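Local coordinates for protein AlyGC (Glaciecola chathamensis, PDB 5GKD) that probably depolymerises alginate by beta-elimination, as a calcium-binding polysaccharide lyase of family 6, at residues A[63-68]-A[84-89]; A[121-126]-A[143-148]; A[227-232]-A[251-256]; A[258-263]-A[278-283]. All coordinates share one frame; numbering follows the deposited sequence.

Contact 1: residues A[63-68]-A[84-89]; sequences QSNLRL and YTPTGE. With PO4 (phosphate ion), chain I.
Gln63 and Tyr84 meet through an amide laid over a ring. The two side chains run alongside each other, pointing the same way, and NE2 of Gln63 sits 3.2 Å above the plane of the Tyr84 ring, over its centre, with amide and ring planes 39° apart. The same NE2 donates to Tyr84 O at 3.2 Å, and this acceptor lies close to the amide plane, so one N-H is spent on the backbone while the nitrogen rests on the ring. The bend of the Gln63 chain at chi2 (58°) brings the amide back over Tyr84.

Polar contacts centre on two threonine hydroxyls. Asn65 ND2 makes weak hydrogen bonds to Thr87 OG1 (3.1 Å) and Thr85 OG1 (3.4 Å). Thr85 OG1 donates to Glu89 O at 2.7 Å and accepts from Thr87 N at 3.2 Å, the latter closing an ST turn that shapes the loop against Asn65.

Apolar packing comes from Pro86, whose CD lies 3.8 Å from Gln63 CB. Lys475 of the second subunit packs on Pro86 and Thr87. At the far end Arg67 presents NH1 and NH2 to two oxygens of a phosphate, probably from the crystallisation liquor, which Arg95 also binds.

As in other pectate-lyase-like proteins, the chain probably winds as a right-handed parallel beta-helix. Here the turn ahead of strand 65-69 packs on the corresponding turn of the next coil, ahead of strand 89-92; Asn65 and Leu66 pair by backbone hydrogen bonds with strand 35-41 and its approach and with strand 89-92, respectively.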
loop_
_atom_site.group_PDB
_atom_site.type_symbol
_atom_site.label_atom_id
_atom_site.label_comp_id
_atom_site.label_asym_id
_atom_site.label_seq_id
_atom_site.Cartn_x
_atom_site.Cartn_y
_atom_site.Cartn_z
ATOM N N GLN A 63 3.883 -16.153 -16.474
ATOM C CA GLN A 63 4.568 -15.015 -17.091
ATOM C C GLN A 63 4.988 -15.389 -18.509
ATOM O O GLN A 63 6.162 -15.516 -18.834
ATOM C CB GLN A 63 5.742 -14.556 -16.236
ATOM C CG GLN A 63 5.308 -13.644 -15.099
ATOM C CD GLN A 63 4.288 -14.327 -14.196
ATOM O OE1 GLN A 63 4.643 -15.183 -13.385
ATOM N NE2 GLN A 63 3.018 -13.995 -14.373
ATOM N N SER A 64 3.970 -15.570 -19.353
ATOM C CA SER A 64 4.100 -15.868 -20.769
ATOM C C SER A 64 3.826 -14.612 -21.578
ATOM O O SER A 64 3.143 -13.695 -21.119
ATOM C CB SER A 64 3.121 -16.961 -21.199
ATOM O OG SER A 64 3.426 -18.207 -20.635
ATOM N N ASN A 65 4.362 -14.583 -22.792
ATOM C CA ASN A 65 4.083 -13.495 -23.721
ATOM C C ASN A 65 4.496 -13.959 -25.113
ATOM O O ASN A 65 4.921 -15.100 -25.304
ATOM C CB ASN A 65 4.775 -12.194 -23.288
ATOM C CG ASN A 65 6.303 -12.285 -23.306
ATOM O OD1 ASN A 65 6.884 -13.146 -23.951
ATOM N ND2 ASN A 65 6.951 -11.375 -22.591
ATOM N N LEU A 66 4.347 -13.071 -26.094
ATOM C CA LEU A 66 4.606 -13.415 -27.488
ATOM C C LEU A 66 5.203 -12.223 -28.218
ATOM O O LEU A 66 4.689 -11.104 -28.116
ATOM C CB LEU A 66 3.327 -13.875 -28.194
ATOM C CG LEU A 66 3.342 -13.998 -29.725
ATOM C CD1 LEU A 66 4.346 -15.032 -30.187
ATOM C CD2 LEU A 66 1.956 -14.334 -30.250
ATOM N N ARG A 67 6.296 -12.463 -28.935
ATOM C CA ARG A 67 6.906 -11.455 -29.790
ATOM C C ARG A 67 7.046 -12.034 -31.186
ATOM O O ARG A 67 7.479 -13.178 -31.341
ATOM C CB ARG A 67 8.266 -11.003 -29.250
ATOM C CG ARG A 67 8.166 -10.122 -27.999
ATOM C CD ARG A 67 9.525 -9.768 -27.433
ATOM N NE ARG A 67 10.230 -10.948 -26.946
ATOM C CZ ARG A 67 11.546 -11.034 -26.775
ATOM N NH1 ARG A 67 12.338 -10.003 -27.073
ATOM N NH2 ARG A 67 12.073 -12.163 -26.316
ATOM N N LEU A 68 6.628 -11.266 -32.189
ATOM C CA LEU A 68 6.851 -11.597 -33.590
ATOM C C LEU A 68 7.980 -10.736 -34.137
ATOM O O LEU A 68 8.052 -9.545 -33.839
ATOM C CB LEU A 68 5.594 -11.364 -34.435
ATOM C CG LEU A 68 4.417 -12.310 -34.268
ATOM C CD1 LEU A 68 3.627 -11.961 -33.008
ATOM C CD2 LEU A 68 3.505 -12.307 -35.502
ATOM N N TYR A 84 0.129 -13.164 -16.610
ATOM C CA TYR A 84 0.318 -11.785 -17.034
ATOM C C TYR A 84 1.740 -11.635 -17.555
ATOM O O TYR A 84 2.653 -12.333 -17.107
ATOM C CB TYR A 84 0.035 -10.785 -15.903
ATOM C CG TYR A 84 0.824 -11.031 -14.630
ATOM C CD1 TYR A 84 0.381 -11.937 -13.682
ATOM C CD2 TYR A 84 1.998 -10.350 -14.373
ATOM C CE1 TYR A 84 1.086 -12.153 -12.526
ATOM C CE2 TYR A 84 2.713 -10.568 -13.219
ATOM C CZ TYR A 84 2.247 -11.475 -12.300
ATOM O OH TYR A 84 2.947 -11.700 -11.151
ATOM N N THR A 85 1.910 -10.746 -18.530
ATOM C CA THR A 85 3.202 -10.626 -19.179
ATOM C C THR A 85 4.227 -10.029 -18.216
ATOM O O THR A 85 3.919 -9.084 -17.484
ATOM C CB THR A 85 3.126 -9.763 -20.433
ATOM O OG1 THR A 85 4.435 -9.711 -21.017
ATOM C CG2 THR A 85 2.657 -8.330 -20.117
ATOM N N PRO A 86 5.441 -10.580 -18.172
ATOM C CA PRO A 86 6.510 -9.958 -17.384
ATOM C C PRO A 86 7.148 -8.756 -18.070
ATOM O O PRO A 86 7.946 -8.053 -17.432
ATOM C CB PRO A 86 7.519 -11.101 -17.229
ATOM C CG PRO A 86 7.363 -11.862 -18.481
ATOM C CD PRO A 86 5.900 -11.806 -18.848
ATOM N N THR A 87 6.836 -8.495 -19.341
ATOM C CA THR A 87 7.402 -7.339 -20.028
ATOM C C THR A 87 6.344 -6.240 -20.135
ATOM O O THR A 87 5.392 -6.185 -19.338
ATOM C CB THR A 87 7.970 -7.750 -21.399
ATOM O OG1 THR A 87 6.933 -8.266 -22.230
ATOM C CG2 THR A 87 9.054 -8.816 -21.250
ATOM N N GLY A 88 6.514 -5.358 -21.112
ATOM C CA GLY A 88 5.555 -4.296 -21.306
ATOM C C GLY A 88 4.306 -4.712 -22.043
ATOM O O GLY A 88 3.319 -3.974 -22.011
ATOM N N GLU A 89 4.319 -5.879 -22.695
ATOM C CA GLU A 89 3.244 -6.265 -23.603
ATOM C C GLU A 89 3.065 -7.773 -23.582
ATOM O O GLU A 89 4.029 -8.518 -23.444
ATOM C CB GLU A 89 3.514 -5.851 -25.060
ATOM C CG GLU A 89 4.132 -4.497 -25.261
ATOM C CD GLU A 89 5.624 -4.460 -25.028
ATOM O OE1 GLU A 89 6.303 -5.484 -25.265
ATOM O OE2 GLU A 89 6.111 -3.391 -24.605
HETATM P P PO4 I . 15.719 -11.097 -26.276
HETATM O O1 PO4 I . 14.728 -12.084 -25.704
HETATM O O2 PO4 I . 16.900 -11.840 -26.857
HETATM O O3 PO4 I . 15.092 -10.258 -27.365
HETATM O O4 PO4 I . 16.178 -10.195 -25.162
HETATM O O HOH W 1 5.332 -9.500 -25.893
#

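Contact 2: residues A[121-126]-A[143-148]; sequences EQDSWV and KRNKGV
Gln122 and Asp123 run beside Lys146 and Gly147, with CA atoms 4.7 Å apart for Gln122 and Lys146, and Asp123 N donates to Lys146 O. This joins turns of successive coils of the parallel beta-helix, those leading into strands 124-128 and 150-152.

The side chain of Lys143 reaches across to Trp125 and Asp123. Its methylenes lie over one face of the Trp125 indole, CB standing 3.6 Å from the six-membered-ring centroid and only 15° off the normal, a CH-pi contact; the chain runs on across the ring to CE over CD1. A turn at chi4 (-65°) then steers NZ to Asp123, where it bonds O at 2.8 Å and forms a salt bridge with OD1 at 3.1 Å. Gly147 O, Asn145 O and Asn145 OD1 also accept from NZ, so five oxygens share three protons, which probably stabilises the buried ammonium charge.

Asn145 clamps the other segment with both N-H groups: ND2 donates to Glu121 O and to Asp123 OD1, both bonds nearly straight. Glu121 itself forms a salt bridge with Arg536 of the second subunit. Among protein donors, Asp123 OD1 is met by Lys143 NZ almost along its C-O axis and by Asn145 ND2 from above the carboxylate plane, at 2.8 Å.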
loop_
_atom_site.group_PDB
_atom_site.type_symbol
_atom_site.label_atom_id
_atom_site.label_comp_id
_atom_site.label_asym_id
_atom_site.label_seq_id
_atom_site.Cartn_x
_atom_site.Cartn_y
_atom_site.Cartn_z
ATOM N N GLU A 121 0.037 -1.037 -12.094
ATOM C CA GLU A 121 1.236 -1.485 -12.781
ATOM C C GLU A 121 0.828 -1.680 -14.236
ATOM O O GLU A 121 0.117 -2.634 -14.565
ATOM C CB GLU A 121 1.778 -2.756 -12.144
ATOM C CG GLU A 121 3.224 -3.056 -12.453
ATOM C CD GLU A 121 4.191 -2.001 -11.930
ATOM O OE1 GLU A 121 5.171 -1.706 -12.637
ATOM O OE2 GLU A 121 3.970 -1.455 -10.836
ATOM N N GLN A 122 1.251 -0.749 -15.090
ATOM C CA GLN A 122 0.759 -0.605 -16.454
ATOM C C GLN A 122 1.389 -1.592 -17.432
ATOM O O GLN A 122 2.597 -1.828 -17.409
ATOM C CB GLN A 122 1.034 0.819 -16.943
ATOM C CG GLN A 122 0.799 1.012 -18.423
ATOM C CD GLN A 122 0.975 2.441 -18.854
ATOM O OE1 GLN A 122 0.554 2.826 -19.940
ATOM N NE2 GLN A 122 1.588 3.245 -18.000
ATOM N N ASP A 123 0.560 -2.150 -18.311
ATOM C CA ASP A 123 1.044 -2.866 -19.483
ATOM C C ASP A 123 0.011 -2.711 -20.597
ATOM O O ASP A 123 -1.019 -2.063 -20.431
ATOM C CB ASP A 123 1.342 -4.346 -19.178
ATOM C CG ASP A 123 0.098 -5.143 -18.742
ATOM O OD1 ASP A 123 -1.053 -4.641 -18.812
ATOM O OD2 ASP A 123 0.273 -6.301 -18.319
ATOM N N SER A 124 0.304 -3.300 -21.743
ATOM C CA SER A 124 -0.626 -3.355 -22.852
ATOM C C SER A 124 -0.718 -4.799 -23.296
ATOM O O SER A 124 0.208 -5.580 -23.077
ATOM C CB SER A 124 -0.179 -2.477 -24.006
ATOM O OG SER A 124 -0.499 -1.120 -23.769
ATOM N N TRP A 125 -1.838 -5.160 -23.901
ATOM C CA TRP A 125 -1.973 -6.554 -24.293
ATOM C C TRP A 125 -1.499 -6.807 -25.714
ATOM O O TRP A 125 -0.909 -7.861 -25.979
ATOM C CB TRP A 125 -3.413 -7.022 -24.112
ATOM C CG TRP A 125 -3.722 -7.367 -22.684
ATOM C CD1 TRP A 125 -2.886 -7.221 -21.597
ATOM C CD2 TRP A 125 -4.928 -7.944 -22.183
ATOM N NE1 TRP A 125 -3.523 -7.641 -20.456
ATOM C CE2 TRP A 125 -4.769 -8.104 -20.792
ATOM C CE3 TRP A 125 -6.135 -8.329 -22.772
ATOM C CZ2 TRP A 125 -5.767 -8.637 -19.996
ATOM C CZ3 TRP A 125 -7.122 -8.844 -21.971
ATOM C CH2 TRP A 125 -6.937 -8.996 -20.609
ATOM N N VAL A 126 -1.740 -5.873 -26.639
ATOM C CA VAL A 126 -1.287 -5.996 -28.019
ATOM C C VAL A 126 -0.642 -4.686 -28.451
ATOM O O VAL A 126 -1.257 -3.625 -28.333
ATOM C CB VAL A 126 -2.454 -6.356 -28.964
ATOM C CG1 VAL A 126 -1.950 -6.598 -30.364
ATOM C CG2 VAL A 126 -3.232 -7.570 -28.432
ATOM N N LYS A 143 -9.246 -6.923 -19.300
ATOM C CA LYS A 143 -8.062 -6.209 -18.822
ATOM C C LYS A 143 -8.452 -5.265 -17.694
ATOM O O LYS A 143 -9.294 -4.385 -17.882
ATOM C CB LYS A 143 -7.381 -5.444 -19.951
ATOM C CG LYS A 143 -6.066 -4.798 -19.529
ATOM C CD LYS A 143 -5.303 -4.264 -20.743
ATOM C CE LYS A 143 -3.814 -3.990 -20.425
ATOM N NZ LYS A 143 -3.550 -2.897 -19.430
ATOM N N ARG A 144 -7.848 -5.446 -16.514
ATOM C CA ARG A 144 -8.267 -4.699 -15.336
ATOM C C ARG A 144 -7.314 -3.580 -14.954
ATOM O O ARG A 144 -7.666 -2.751 -14.111
ATOM C CB ARG A 144 -8.431 -5.617 -14.116
ATOM C CG ARG A 144 -8.689 -7.064 -14.382
ATOM C CD ARG A 144 -10.073 -7.395 -14.925
ATOM N NE ARG A 144 -11.139 -7.316 -13.963
ATOM C CZ ARG A 144 -12.194 -8.123 -13.932
ATOM N NH1 ARG A 144 -12.337 -9.131 -14.785
ATOM N NH2 ARG A 144 -13.104 -7.917 -13.016
ATOM N N ASN A 145 -6.134 -3.533 -15.541
ATOM C CA ASN A 145 -5.084 -2.649 -15.079
ATOM C C ASN A 145 -4.862 -1.528 -16.079
ATOM O O ASN A 145 -5.310 -1.578 -17.220
ATOM C CB ASN A 145 -3.785 -3.425 -14.872
ATOM C CG ASN A 145 -3.211 -3.924 -16.159
ATOM O OD1 ASN A 145 -3.922 -4.521 -16.972
ATOM N ND2 ASN A 145 -1.914 -3.671 -16.373
ATOM N N LYS A 146 -4.144 -0.515 -15.626
ATOM C CA LYS A 146 -3.822 0.623 -16.464
ATOM C C LYS A 146 -3.060 0.205 -17.725
ATOM O O LYS A 146 -2.244 -0.722 -17.725
ATOM C CB LYS A 146 -3.015 1.633 -15.654
ATOM C CG LYS A 146 -2.542 2.829 -16.458
ATOM C CD LYS A 146 -2.505 4.089 -15.650
ATOM C CE LYS A 146 -2.089 5.276 -16.499
ATOM N NZ LYS A 146 -2.439 6.556 -15.819
ATOM N N GLY A 147 -3.329 0.911 -18.811
ATOM C CA GLY A 147 -2.655 0.590 -20.055
ATOM C C GLY A 147 -3.714 0.205 -21.066
ATOM O O GLY A 147 -4.635 -0.567 -20.792
ATOM N N VAL A 148 -3.575 0.770 -22.266
ATOM C CA VAL A 148 -4.482 0.457 -23.357
ATOM C C VAL A 148 -4.459 -1.053 -23.615
ATOM O O VAL A 148 -3.457 -1.735 -23.364
ATOM C CB VAL A 148 -4.085 1.279 -24.600
ATOM C CG1 VAL A 148 -2.747 0.848 -25.119
ATOM C CG2 VAL A 148 -5.162 1.191 -25.712
HETATM O O HOH W 2 -2.484 -6.667 -17.766
#

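Contact 3: residues A[227-232]-A[251-256]; sequences NNVFFE and VFFGNG
Phe230 and Phe252 stack as an offset pair, centroids 4.4 Å apart and planes within 10° of parallel. CD1 of Phe230 lies over one face of the Phe252 ring, 3.5 Å from CE2, and each ring is displaced toward the other's rim. Both side chains set CG anti to the carbonyl carbon, with nearly equal chi1, which places equivalent rings one above the other. On the opposite face of the strands, Val229 CG2 meets Val251 CB at 4.2 Å.

The backbone sets this register. Strands 229-231 and 251-253 run parallel, their axes 4.7 Å apart, and four hydrogen bonds link them: Val251 N to Asn228 O, Phe230 N to Val251 O, Phe253 N to Phe230 O and Glu232 N to Phe253 O. This is the in-register stacking of coils in a parallel beta-helix. Phe206 stacks on Phe230, making a phenylalanine ladder on the face that also meets Ile215 and Ile216 of strand 214-219.

Past the strand ends, Asn255 ND2 donates to Glu232 OE2 at 2.7 Å, almost straight and onto the anti lone pair, with the amide and carboxylate planes 76° apart. Glu232 CG lies over one face of the Phe231 ring.

Before the strands, Asn228 OD1 accepts from Asn204 ND2 while Asn228 N donates to Asn250 OD1, linking asparagines of three successive coils. Leu397 and Ile417 cover the valine face: Ile417 packs on Val229, Leu397 on Val251 and Phe253.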
loop_
_atom_site.group_PDB
_atom_site.type_symbol
_atom_site.label_atom_id
_atom_site.label_comp_id
_atom_site.label_asym_id
_atom_site.label_seq_id
_atom_site.Cartn_x
_atom_site.Cartn_y
_atom_site.Cartn_z
ATOM N N ASN A 227 -17.266 0.634 -39.775
ATOM C CA ASN A 227 -18.034 -0.599 -39.727
ATOM C C ASN A 227 -17.864 -1.348 -38.412
ATOM O O ASN A 227 -18.012 -2.566 -38.373
ATOM C CB ASN A 227 -17.651 -1.526 -40.877
ATOM C CG ASN A 227 -18.107 -1.003 -42.211
ATOM O OD1 ASN A 227 -17.492 -0.104 -42.764
ATOM N ND2 ASN A 227 -19.196 -1.552 -42.729
ATOM N N ASN A 228 -17.589 -0.641 -37.328
ATOM C CA ASN A 228 -17.481 -1.254 -36.018
ATOM C C ASN A 228 -18.777 -1.078 -35.239
ATOM O O ASN A 228 -19.538 -0.143 -35.478
ATOM C CB ASN A 228 -16.318 -0.644 -35.237
ATOM C CG ASN A 228 -15.024 -0.716 -35.997
ATOM O OD1 ASN A 228 -14.367 -1.766 -36.034
ATOM N ND2 ASN A 228 -14.656 0.389 -36.638
ATOM N N VAL A 229 -19.007 -1.970 -34.285
ATOM C CA VAL A 229 -20.183 -1.925 -33.429
ATOM C C VAL A 229 -19.735 -1.705 -31.993
ATOM O O VAL A 229 -18.814 -2.373 -31.514
ATOM C CB VAL A 229 -21.035 -3.200 -33.561
ATOM C CG1 VAL A 229 -22.142 -3.197 -32.521
ATOM C CG2 VAL A 229 -21.619 -3.281 -34.952
ATOM N N PHE A 230 -20.371 -0.750 -31.319
ATOM C CA PHE A 230 -20.088 -0.430 -29.930
ATOM C C PHE A 230 -21.342 -0.706 -29.105
ATOM O O PHE A 230 -22.305 0.060 -29.159
ATOM C CB PHE A 230 -19.659 1.026 -29.802
ATOM C CG PHE A 230 -18.465 1.374 -30.632
ATOM C CD1 PHE A 230 -18.606 1.711 -31.965
ATOM C CD2 PHE A 230 -17.194 1.388 -30.066
ATOM C CE1 PHE A 230 -17.498 2.051 -32.729
ATOM C CE2 PHE A 230 -16.102 1.707 -30.815
ATOM C CZ PHE A 230 -16.251 2.044 -32.151
ATOM N N PHE A 231 -21.323 -1.766 -28.312
ATOM C CA PHE A 231 -22.510 -2.215 -27.593
ATOM C C PHE A 231 -22.349 -1.880 -26.122
ATOM O O PHE A 231 -21.485 -2.443 -25.447
ATOM C CB PHE A 231 -22.733 -3.710 -27.778
ATOM C CG PHE A 231 -23.953 -4.241 -27.051
ATOM C CD1 PHE A 231 -23.862 -4.700 -25.750
ATOM C CD2 PHE A 231 -25.187 -4.283 -27.686
ATOM C CE1 PHE A 231 -24.972 -5.191 -25.098
ATOM C CE2 PHE A 231 -26.292 -4.788 -27.051
ATOM C CZ PHE A 231 -26.191 -5.236 -25.753
ATOM N N GLU A 232 -23.185 -0.962 -25.644
ATOM C CA GLU A 232 -23.271 -0.604 -24.232
ATOM C C GLU A 232 -21.908 -0.238 -23.658
ATOM O O GLU A 232 -21.595 -0.546 -22.514
ATOM C CB GLU A 232 -23.927 -1.725 -23.423
ATOM C CG GLU A 232 -25.390 -1.932 -23.775
ATOM C CD GLU A 232 -26.097 -2.991 -22.913
ATOM O OE1 GLU A 232 -25.474 -3.572 -21.992
ATOM O OE2 GLU A 232 -27.288 -3.241 -23.172
ATOM N N VAL A 251 -21.661 1.775 -35.697
ATOM C CA VAL A 251 -22.950 1.605 -35.042
ATOM C C VAL A 251 -22.747 1.568 -33.527
ATOM O O VAL A 251 -21.970 0.754 -33.021
ATOM C CB VAL A 251 -23.652 0.320 -35.525
ATOM C CG1 VAL A 251 -24.905 0.057 -34.703
ATOM C CG2 VAL A 251 -23.988 0.408 -37.003
ATOM N N PHE A 252 -23.484 2.413 -32.806
ATOM C CA PHE A 252 -23.397 2.542 -31.355
ATOM C C PHE A 252 -24.755 2.205 -30.747
ATOM O O PHE A 252 -25.719 2.971 -30.905
ATOM C CB PHE A 252 -23.003 3.960 -30.944
ATOM C CG PHE A 252 -21.653 4.401 -31.415
ATOM C CD1 PHE A 252 -21.435 4.746 -32.735
ATOM C CD2 PHE A 252 -20.618 4.544 -30.513
ATOM C CE1 PHE A 252 -20.189 5.186 -33.146
ATOM C CE2 PHE A 252 -19.374 4.973 -30.908
ATOM C CZ PHE A 252 -19.151 5.290 -32.224
ATOM N N PHE A 253 -24.841 1.083 -30.049
ATOM C CA PHE A 253 -26.068 0.692 -29.345
ATOM C C PHE A 253 -25.857 0.970 -27.867
ATOM O O PHE A 253 -25.328 0.134 -27.137
ATOM C CB PHE A 253 -26.411 -0.777 -29.564
ATOM C CG PHE A 253 -26.851 -1.098 -30.960
ATOM C CD1 PHE A 253 -27.901 -0.414 -31.540
ATOM C CD2 PHE A 253 -26.233 -2.090 -31.675
ATOM C CE1 PHE A 253 -28.300 -0.711 -32.823
ATOM C CE2 PHE A 253 -26.643 -2.401 -32.952
ATOM C CZ PHE A 253 -27.675 -1.713 -33.524
ATOM N N GLY A 254 -26.275 2.157 -27.427
ATOM C CA GLY A 254 -26.141 2.504 -26.020
ATOM C C GLY A 254 -27.146 1.814 -25.121
ATOM O O GLY A 254 -26.850 1.540 -23.957
ATOM N N ASN A 255 -28.344 1.539 -25.632
ATOM C CA ASN A 255 -29.424 0.917 -24.850
ATOM C C ASN A 255 -29.779 1.706 -23.595
ATOM O O ASN A 255 -30.287 1.141 -22.637
ATOM C CB ASN A 255 -29.084 -0.523 -24.450
ATOM C CG ASN A 255 -29.203 -1.486 -25.594
ATOM O OD1 ASN A 255 -29.802 -1.174 -26.615
ATOM N ND2 ASN A 255 -28.641 -2.677 -25.428
ATOM N N GLY A 256 -29.518 3.009 -23.569
ATOM C CA GLY A 256 -29.823 3.781 -22.378
ATOM C C GLY A 256 -28.928 3.542 -21.175
ATOM O O GLY A 256 -29.214 4.068 -20.100
#

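Contact 4: residues A[258-263]-A[278-283]; sequences DHTGGI and EGLTGY
Thr260 and Gly282 join two stacked turns of the parallel beta-helix, the loops that lead from strands 246-253 and 271-278 into strands 263-265 and 289-292. Their touching parts run at 85° to each other, so the link is a crossing of loops and not a strand pairing. Gly282 N donates to Thr260 O at 3.0 Å, from well above the carbonyl plane. One residue earlier, Thr281 N reaches Thr260 OG1 at 3.2 Å, and that hydroxyl, lodged between the backbone N and the carbonyl carbon (chi1 47°), bonds in turn to Val257 O, as does the Thr281 hydroxyl.

Leu280 packs by its branches: CD2 comes within 3.4 Å of Gly261 O and CD1 within 3.6 Å of Gly262 N, against the cis peptide that joins these two glycines.

His259 and Tyr283 meet obliquely, ring centroids 5.5 Å apart and planes at 49°, with the Tyr283 OH at the edge of the imidazole and 3.7 Å from His259 CE1. One water bridges His259 ND1 and Tyr283 N; another accepts from His259 N and donates to Thr281 O at 2.7 Å.

Beyond these turns lies the chain's later set of parallel strands. His259 NE2 hydrogen-bonds His637 NE2 at the start of strand 637-641 and the His259 ring stacks on Phe634, while Asp258 OD2 bonds Tyr606 OH on strand 606-610. Ile263, opening strand 263-265, packs back on Val247 and Phe252 of strand 246-253.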
loop_
_atom_site.group_PDB
_atom_site.type_symbol
_atom_site.label_atom_id
_atom_site.label_comp_id
_atom_site.label_asym_id
_atom_site.label_seq_id
_atom_site.Cartn_x
_atom_site.Cartn_y
_atom_site.Cartn_z
ATOM N N ASP A 258 -25.877 4.048 -18.597
ATOM C CA ASP A 258 -25.286 5.283 -18.096
ATOM C C ASP A 258 -23.938 5.551 -18.748
ATOM O O ASP A 258 -23.115 4.652 -18.896
ATOM C CB ASP A 258 -25.109 5.209 -16.563
ATOM C CG ASP A 258 -25.022 6.594 -15.903
ATOM O OD1 ASP A 258 -25.661 7.531 -16.440
ATOM O OD2 ASP A 258 -24.337 6.766 -14.848
ATOM N N HIS A 259 -23.713 6.802 -19.129
ATOM C CA HIS A 259 -22.418 7.253 -19.628
ATOM C C HIS A 259 -21.979 6.550 -20.924
ATOM O O HIS A 259 -20.786 6.376 -21.165
ATOM C CB HIS A 259 -21.342 7.099 -18.545
ATOM C CG HIS A 259 -21.441 8.111 -17.448
ATOM N ND1 HIS A 259 -21.327 9.465 -17.673
ATOM C CD2 HIS A 259 -21.638 7.967 -16.120
ATOM C CE1 HIS A 259 -21.450 10.113 -16.531
ATOM N NE2 HIS A 259 -21.638 9.228 -15.570
ATOM N N THR A 260 -22.906 6.158 -21.792
ATOM C CA THR A 260 -22.550 5.662 -23.122
ATOM C C THR A 260 -22.399 6.819 -24.126
ATOM O O THR A 260 -23.313 7.634 -24.278
ATOM C CB THR A 260 -23.610 4.674 -23.624
ATOM O OG1 THR A 260 -24.920 5.209 -23.408
ATOM C CG2 THR A 260 -23.500 3.344 -22.933
ATOM N N GLY A 261 -21.246 6.900 -24.796
ATOM C CA GLY A 261 -21.032 7.831 -25.935
ATOM C C GLY A 261 -21.022 7.065 -27.270
ATOM O O GLY A 261 -21.255 5.881 -27.263
ATOM N N GLY A 262 -20.754 7.645 -28.429
ATOM C CA GLY A 262 -20.289 8.965 -28.664
ATOM C C GLY A 262 -19.218 8.923 -29.752
ATOM O O GLY A 262 -18.346 8.059 -29.738
ATOM N N ILE A 263 -19.269 9.859 -30.693
ATOM C CA ILE A 263 -18.110 10.230 -31.493
ATOM C C ILE A 263 -17.692 11.621 -31.034
ATOM O O ILE A 263 -18.537 12.520 -30.923
ATOM C CB ILE A 263 -18.418 10.203 -33.000
ATOM C CG1 ILE A 263 -18.695 8.773 -33.481
ATOM C CG2 ILE A 263 -17.272 10.797 -33.817
ATOM C CD1 ILE A 263 -19.344 8.724 -34.871
ATOM N N GLU A 278 -27.550 5.296 -31.190
ATOM C CA GLU A 278 -28.838 5.058 -30.560
ATOM C C GLU A 278 -28.672 4.861 -29.065
ATOM O O GLU A 278 -27.811 4.105 -28.622
ATOM C CB GLU A 278 -29.544 3.821 -31.147
ATOM C CG GLU A 278 -30.895 3.544 -30.524
ATOM C CD GLU A 278 -31.589 2.328 -31.119
ATOM O OE1 GLU A 278 -31.125 1.807 -32.154
ATOM O OE2 GLU A 278 -32.606 1.889 -30.546
ATOM N N GLY A 279 -29.538 5.522 -28.302
ATOM C CA GLY A 279 -29.687 5.282 -26.876
ATOM C C GLY A 279 -28.460 5.626 -26.069
ATOM O O GLY A 279 -28.129 4.907 -25.116
ATOM N N LEU A 280 -27.781 6.708 -26.424
ATOM C CA LEU A 280 -26.547 7.138 -25.783
ATOM C C LEU A 280 -26.853 8.217 -24.760
ATOM O O LEU A 280 -27.482 9.226 -25.088
ATOM C CB LEU A 280 -25.566 7.678 -26.821
ATOM C CG LEU A 280 -25.242 6.711 -27.953
ATOM C CD1 LEU A 280 -24.263 7.361 -28.914
ATOM C CD2 LEU A 280 -24.635 5.453 -27.350
ATOM N N THR A 281 -26.394 8.017 -23.531
ATOM C CA THR A 281 -26.781 8.881 -22.433
ATOM C C THR A 281 -25.668 9.795 -21.956
ATOM O O THR A 281 -25.891 10.563 -21.025
ATOM C CB THR A 281 -27.268 8.048 -21.246
ATOM O OG1 THR A 281 -26.150 7.358 -20.694
ATOM C CG2 THR A 281 -28.267 7.037 -21.694
ATOM N N GLY A 282 -24.489 9.734 -22.543
ATOM C CA GLY A 282 -23.370 10.465 -21.984
ATOM C C GLY A 282 -23.438 11.944 -22.264
ATOM O O GLY A 282 -24.219 12.409 -23.089
ATOM N N TYR A 283 -22.565 12.688 -21.591
ATOM C CA TYR A 283 -22.513 14.137 -21.737
ATOM C C TYR A 283 -21.063 14.600 -21.673
ATOM O O TYR A 283 -20.153 13.820 -21.403
ATOM C CB TYR A 283 -23.367 14.848 -20.671
ATOM C CG TYR A 283 -23.031 14.498 -19.242
ATOM C CD1 TYR A 283 -22.029 15.170 -18.557
ATOM C CD2 TYR A 283 -23.714 13.491 -18.575
ATOM C CE1 TYR A 283 -21.722 14.852 -17.249
ATOM C CE2 TYR A 283 -23.411 13.167 -17.275
ATOM C CZ TYR A 283 -22.419 13.851 -16.615
ATOM O OH TYR A 283 -22.128 13.520 -15.316
HETATM O O HOH W 3 -24.676 9.590 -18.862
HETATM O O HOH W 4 -20.690 10.646 -20.031
#

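The four contacts follow one another along the chain, each closing before the next opens, as expected when coils of a parallel beta-helix are laid down in order. Contacts 1 and 2, with centres 12 Å apart, join directly: Gly88 O lies 3.1 Å from Ser124 N, a probable hydrogen bond, and both touch the second subunit. The centres of contacts 3 and 4 are 9 Å apart, with a probable bond from Gly254 N to Glu278 O (2.8 Å). Between the pairs, contacts 2 and 3 have centres 23 Å apart. The calcium-binding residues Asn180, Glu183, Glu212 and Glu214 fall there in sequence, so dimer-facing turns precede the metal site; the strand pair of contact 3 and the turns of contact 4, which meet the later strand stack, follow it.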